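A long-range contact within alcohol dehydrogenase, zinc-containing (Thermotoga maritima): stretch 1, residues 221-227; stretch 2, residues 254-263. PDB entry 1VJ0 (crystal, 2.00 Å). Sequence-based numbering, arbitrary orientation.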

ATOM      1  N   GLU A 221      10.527 -17.096  -3.987  1.00 29.20           N
ATOM      2  CA  GLU A 221      10.648 -18.370  -4.653  1.00 29.68           C
ATOM      3  C   GLU A 221      12.084 -18.700  -5.051  1.00 28.95           C
ATOM      4  O   GLU A 221      12.567 -19.841  -4.869  1.00 28.69           O
ATOM      5  CB  GLU A 221       9.756 -18.397  -5.891  1.00 30.44           C
ATOM      6  CG  GLU A 221       9.752 -19.747  -6.582  1.00 32.36           C
ATOM      7  CD  GLU A 221       8.803 -19.762  -7.764  1.00 35.39           C
ATOM      8  OE1 GLU A 221       7.594 -19.549  -7.553  1.00 40.10           O
ATOM      9  OE2 GLU A 221       9.275 -19.945  -8.904  1.00 44.94           O
ATOM     10  N   ASN A 222      12.745 -17.742  -5.671  1.00 28.70           N
ATOM     11  CA  ASN A 222      14.138 -17.914  -6.078  1.00 27.86           C
ATOM     12  C   ASN A 222      15.010 -16.798  -5.512  1.00 27.93           C
ATOM     13  O   ASN A 222      14.638 -15.621  -5.543  1.00 26.47           O
ATOM     14  CB  ASN A 222      14.280 -17.860  -7.613  1.00 28.21           C
ATOM     15  CG  ASN A 222      13.427 -18.845  -8.326  1.00 27.43           C
ATOM     16  OD1 ASN A 222      12.613 -18.477  -9.197  1.00 35.29           O
ATOM     17  ND2 ASN A 222      13.604 -20.080  -8.013  1.00 25.51           N
ATOM     18  N   VAL A 223      16.178 -17.175  -5.001  1.00 27.57           N
ATOM     19  CA  VAL A 223      17.138 -16.188  -4.467  1.00 27.88           C
ATOM     20  C   VAL A 223      18.485 -16.386  -5.175  1.00 27.78           C
ATOM     21  O   VAL A 223      19.059 -17.510  -5.169  1.00 26.67           O
ATOM     22  CB  VAL A 223      17.297 -16.267  -2.925  1.00 28.64           C
ATOM     23  CG1 VAL A 223      18.409 -15.301  -2.453  1.00 29.59           C
ATOM     24  CG2 VAL A 223      15.961 -15.985  -2.210  1.00 27.86           C
ATOM     25  N   ILE A 224      18.921 -15.363  -5.892  1.00 26.38           N
ATOM     26  CA  ILE A 224      20.170 -15.443  -6.674  1.00 28.03           C
ATOM     27  C   ILE A 224      21.110 -14.377  -6.160  1.00 27.49           C
ATOM     28  O   ILE A 224      20.686 -13.223  -5.959  1.00 27.16           O
ATOM     29  CB  ILE A 224      19.892 -15.175  -8.176  1.00 29.11           C
ATOM     30  CG1 ILE A 224      18.981 -16.267  -8.754  1.00 33.07           C
ATOM     31  CG2 ILE A 224      21.216 -15.038  -9.014  1.00 28.14           C
ATOM     32  CD1 ILE A 224      17.818 -15.674  -9.522  1.00 35.23           C
ATOM     33  N   VAL A 225      22.379 -14.756  -5.942  1.00 27.93           N
ATOM     34  CA  VAL A 225      23.418 -13.804  -5.520  1.00 27.11           C
ATOM     35  C   VAL A 225      24.534 -13.651  -6.581  1.00 26.93           C
ATOM     36  O   VAL A 225      25.016 -14.640  -7.106  1.00 26.53           O
ATOM     37  CB  VAL A 225      24.047 -14.255  -4.204  1.00 26.98           C
ATOM     38  CG1 VAL A 225      25.152 -13.277  -3.763  1.00 27.15           C
ATOM     39  CG2 VAL A 225      22.964 -14.358  -3.127  1.00 28.40           C
ATOM     40  N   ILE A 226      24.894 -12.396  -6.885  1.00 26.02           N
ATOM     41  CA  ILE A 226      25.965 -12.071  -7.822  1.00 27.33           C
ATOM     42  C   ILE A 226      27.038 -11.339  -7.019  1.00 26.78           C
ATOM     43  O   ILE A 226      26.759 -10.332  -6.363  1.00 26.93           O
ATOM     44  CB  ILE A 226      25.481 -11.167  -8.993  1.00 26.26           C
ATOM     45  CG1 ILE A 226      24.322 -11.825  -9.724  1.00 28.52           C
ATOM     46  CG2 ILE A 226      26.680 -10.855  -9.942  1.00 26.77           C
ATOM     47  CD1 ILE A 226      23.672 -10.968 -10.753  1.00 29.89           C
ATOM     48  N   ALA A 227      28.228 -11.886  -7.037  1.00 27.73           N
ATOM     49  CA  ALA A 227      29.402 -11.322  -6.359  1.00 29.04           C
ATOM     50  C   ALA A 227      30.686 -11.829  -7.013  1.00 29.78           C
ATOM     51  O   ALA A 227      30.650 -12.634  -7.951  1.00 30.17           O
ATOM     52  CB  ALA A 227      29.397 -11.668  -4.863  1.00 29.50           C
ATOM     53  N   GLU A 254      25.976 -13.623 -19.957  1.00 28.36           N
ATOM     54  CA  GLU A 254      25.739 -14.931 -19.305  1.00 28.32           C
ATOM     55  C   GLU A 254      24.893 -14.832 -18.060  1.00 28.01           C
ATOM     56  O   GLU A 254      24.010 -15.654 -17.842  1.00 26.30           O
ATOM     57  CB  GLU A 254      27.055 -15.596 -18.912  1.00 28.30           C
ATOM     58  CG  GLU A 254      27.798 -16.096 -20.096  1.00 29.51           C
ATOM     59  CD  GLU A 254      29.119 -16.744 -19.731  1.00 29.06           C
ATOM     60  OE1 GLU A 254      29.847 -16.240 -18.867  1.00 25.35           O
ATOM     61  OE2 GLU A 254      29.383 -17.780 -20.307  1.00 28.80           O
ATOM     62  N   ARG A 255      25.144 -13.811 -17.227  1.00 27.59           N
ATOM     63  CA  ARG A 255      24.379 -13.683 -16.004  1.00 28.06           C
ATOM     64  C   ARG A 255      22.930 -13.279 -16.309  1.00 28.99           C
ATOM     65  O   ARG A 255      21.994 -13.701 -15.639  1.00 28.72           O
ATOM     66  CB  ARG A 255      25.020 -12.672 -15.098  1.00 28.23           C
ATOM     67  CG  ARG A 255      26.389 -13.167 -14.623  1.00 26.44           C
ATOM     68  CD  ARG A 255      26.909 -12.351 -13.482  1.00 30.37           C
ATOM     69  NE  ARG A 255      27.245 -10.954 -13.803  1.00 29.27           N
ATOM     70  CZ  ARG A 255      28.376 -10.540 -14.386  1.00 29.26           C
ATOM     71  NH1 ARG A 255      29.269 -11.385 -14.853  1.00 31.03           N
ATOM     72  NH2 ARG A 255      28.608  -9.229 -14.567  1.00 30.26           N
ATOM     73  N   ARG A 256      22.754 -12.452 -17.319  1.00 29.08           N
ATOM     74  CA  ARG A 256      21.425 -12.046 -17.684  1.00 31.29           C
ATOM     75  C   ARG A 256      20.626 -13.231 -18.235  1.00 30.87           C
ATOM     76  O   ARG A 256      19.462 -13.424 -17.865  1.00 31.18           O
ATOM     77  CB  ARG A 256      21.500 -10.940 -18.685  1.00 32.51           C
ATOM     78  CG  ARG A 256      20.191 -10.343 -18.993  1.00 37.85           C
ATOM     79  CD  ARG A 256      20.293  -9.191 -19.938  1.00 46.65           C
ATOM     80  NE  ARG A 256      19.059  -9.144 -20.703  1.00 54.03           N
ATOM     81  CZ  ARG A 256      18.490  -8.030 -21.171  1.00 58.44           C
ATOM     82  NH1 ARG A 256      19.055  -6.830 -20.974  1.00 61.13           N
ATOM     83  NH2 ARG A 256      17.345  -8.120 -21.853  1.00 57.04           N
ATOM     84  N   LYS A 257      21.274 -14.038 -19.065  1.00 29.88           N
ATOM     85  CA  LYS A 257      20.659 -15.269 -19.565  1.00 30.11           C
ATOM     86  C   LYS A 257      20.228 -16.202 -18.432  1.00 29.34           C
ATOM     87  O   LYS A 257      19.124 -16.723 -18.471  1.00 28.31           O
ATOM     88  CB  LYS A 257      21.588 -16.001 -20.532  1.00 29.75           C
ATOM     89  CG  LYS A 257      21.087 -17.422 -20.963  1.00 31.19           C
ATOM     90  N   ALA A 258      21.089 -16.382 -17.432  1.00 28.36           N
ATOM     91  CA  ALA A 258      20.777 -17.204 -16.297  1.00 28.00           C
ATOM     92  C   ALA A 258      19.536 -16.707 -15.580  1.00 28.77           C
ATOM     93  O   ALA A 258      18.676 -17.502 -15.219  1.00 28.89           O
ATOM     94  CB  ALA A 258      21.933 -17.275 -15.330  1.00 27.98           C
ATOM     95  N   ILE A 259      19.444 -15.410 -15.347  1.00 29.84           N
ATOM     96  CA  ILE A 259      18.285 -14.863 -14.675  1.00 30.41           C
ATOM     97  C   ILE A 259      17.064 -14.938 -15.576  1.00 31.00           C
ATOM     98  O   ILE A 259      15.989 -15.245 -15.117  1.00 30.58           O
ATOM     99  CB  ILE A 259      18.575 -13.422 -14.178  1.00 31.13           C
ATOM    100  CG1 ILE A 259      19.349 -13.460 -12.868  1.00 33.52           C
ATOM    101  CG2 ILE A 259      17.330 -12.712 -13.793  1.00 33.31           C
ATOM    102  CD1 ILE A 259      20.718 -13.437 -12.969  1.00 36.37           C
ATOM    103  N   MET A 260      17.218 -14.628 -16.858  1.00 32.48           N
ATOM    104  CA  MET A 260      16.094 -14.734 -17.789  1.00 33.44           C
ATOM    105  C   MET A 260      15.540 -16.182 -17.847  1.00 33.51           C
ATOM    106  O   MET A 260      14.335 -16.372 -17.859  1.00 33.72           O
ATOM    107  CB  MET A 260      16.496 -14.239 -19.186  1.00 34.26           C
ATOM    108  CG  MET A 260      16.729 -12.737 -19.346  1.00 35.22           C
ATOM    109  SD  MET A 260      15.419 -11.694 -18.657  1.00 41.71           S
ATOM    110  CE  MET A 260      16.168 -10.066 -18.334  1.00 40.34           C
ATOM    111  N   ASP A 261      16.397 -17.192 -17.809  1.00 33.01           N
ATOM    112  CA  ASP A 261      15.950 -18.586 -17.858  1.00 34.47           C
ATOM    113  C   ASP A 261      15.065 -18.973 -16.641  1.00 34.73           C
ATOM    114  O   ASP A 261      14.025 -19.618 -16.782  1.00 36.98           O
ATOM    115  CB  ASP A 261      17.155 -19.563 -17.937  1.00 34.12           C
ATOM    116  CG  ASP A 261      17.865 -19.530 -19.296  1.00 37.74           C
ATOM    117  OD1 ASP A 261      17.297 -18.999 -20.303  1.00 38.16           O
ATOM    118  OD2 ASP A 261      19.013 -20.029 -19.446  1.00 39.10           O
ATOM    119  N   ILE A 262      15.490 -18.571 -15.467  1.00 33.23           N
ATOM    120  CA  ILE A 262      14.765 -18.822 -14.253  1.00 33.38           C
ATOM    121  C   ILE A 262      13.438 -18.074 -14.174  1.00 32.97           C
ATOM    122  O   ILE A 262      12.619 -18.484 -13.397  1.00 32.71           O
ATOM    123  CB  ILE A 262      15.671 -18.392 -13.066  1.00 34.70           C
ATOM    124  CG1 ILE A 262      16.785 -19.402 -12.897  1.00 38.15           C
ATOM    125  CG2 ILE A 262      14.953 -18.220 -11.753  1.00 36.78           C
ATOM    126  CD1 ILE A 262      17.863 -18.873 -11.993  1.00 42.24           C
ATOM    127  N   THR A 263      13.264 -16.957 -14.912  1.00 31.28           N
ATOM    128  CA  THR A 263      12.093 -16.072 -14.781  1.00 30.31           C
ATOM    129  C   THR A 263      11.302 -16.040 -16.065  1.00 29.65           C
ATOM    130  O   THR A 263      10.636 -15.055 -16.384  1.00 29.90           O
ATOM    131  CB  THR A 263      12.536 -14.638 -14.447  1.00 29.66           C
ATOM    132  OG1 THR A 263      13.465 -14.199 -15.448  1.00 26.87           O
ATOM    133  CG2 THR A 263      13.260 -14.560 -13.060  1.00 27.45           C
TER

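Packing of a β-strand (222-227) against the C-terminal part of an α-helix (254-262 here; it begins earlier in the chain) in the zinc-containing alcohol dehydrogenase of Thermotoga maritima. The two elements run antiparallel, their N-to-C directions 176° apart and their axes 11.0 Å apart at closest approach, a spacing filled by a single layer of side chains. No hydrogen bond crosses the interface; of the 285 Å² buried between the stretches, both sides summed, the four isoleucines supply about three quarters. Because side chains alternate along a strand, Asn-222, Ile-224 and Ile-226 direct their CA-to-CB bonds toward the helix, while Val-223, Val-225 and Ala-227 lie out of its reach. The helix answers with Ile-262, Ile-259 and Arg-255, spaced three and four residues apart and so aligned along one side of it. The register runs in opposite order on the two elements: Asn-222 is nearest Ile-262 (CA to CA 8.2 Å), Ile-224 nearest Ile-259 (CA to CA 8.2 Å) and Ile-226 nearest Arg-255 (CA to CA 8.5 Å).

Ile-224, with 59 Å² covered, occupies the middle of the contact. Its CD1 lies 4.0 Å from CD1 of Ile-262 and 4.3 Å from CG1 of Ile-259, so a single methyl bridges two residues one helical turn apart. Its chi1 is m, but chi2, at 131°, falls between wells. Ile-259 also has an off-well chi2 (92°); its CA-to-CB bond points sideways, yet the end of the side chain comes nearer the strand.

Ile-262, covered over 58 Å², is the last helical residue. Besides meeting Ile-224, it sets CG2 3.5 Å from OD1 of Asn-222. This is a close van der Waals approach of a methyl to an amide oxygen, whose hydrogen bond is made elsewhere in the structure. The backbone hydrogen bond from Ile-262 N to Ala-258 O is weak at 3.4 Å. At the following residue the chain leaves helical phi/psi, and Thr-263 OG1 donates to Ile-259 O at 2.8 Å, tying the threonine side chain back to the final turn.

Ile-226, with 53 Å² covered, carries the contact to the other end. Its CD1 is 4.4 Å from CD1 of Ile-259, a loose apolar contact. CD of Arg-255 is its nearest atom to Ile-226 CG2 at 3.8 Å, with NE of Arg-255 almost as near to that CG2 at 3.9 Å; the methyl sits obliquely to the guanidinium. Buried though this arginine is, its NE, NH1 and NH2 are all hydrogen-bonded elsewhere in the structure.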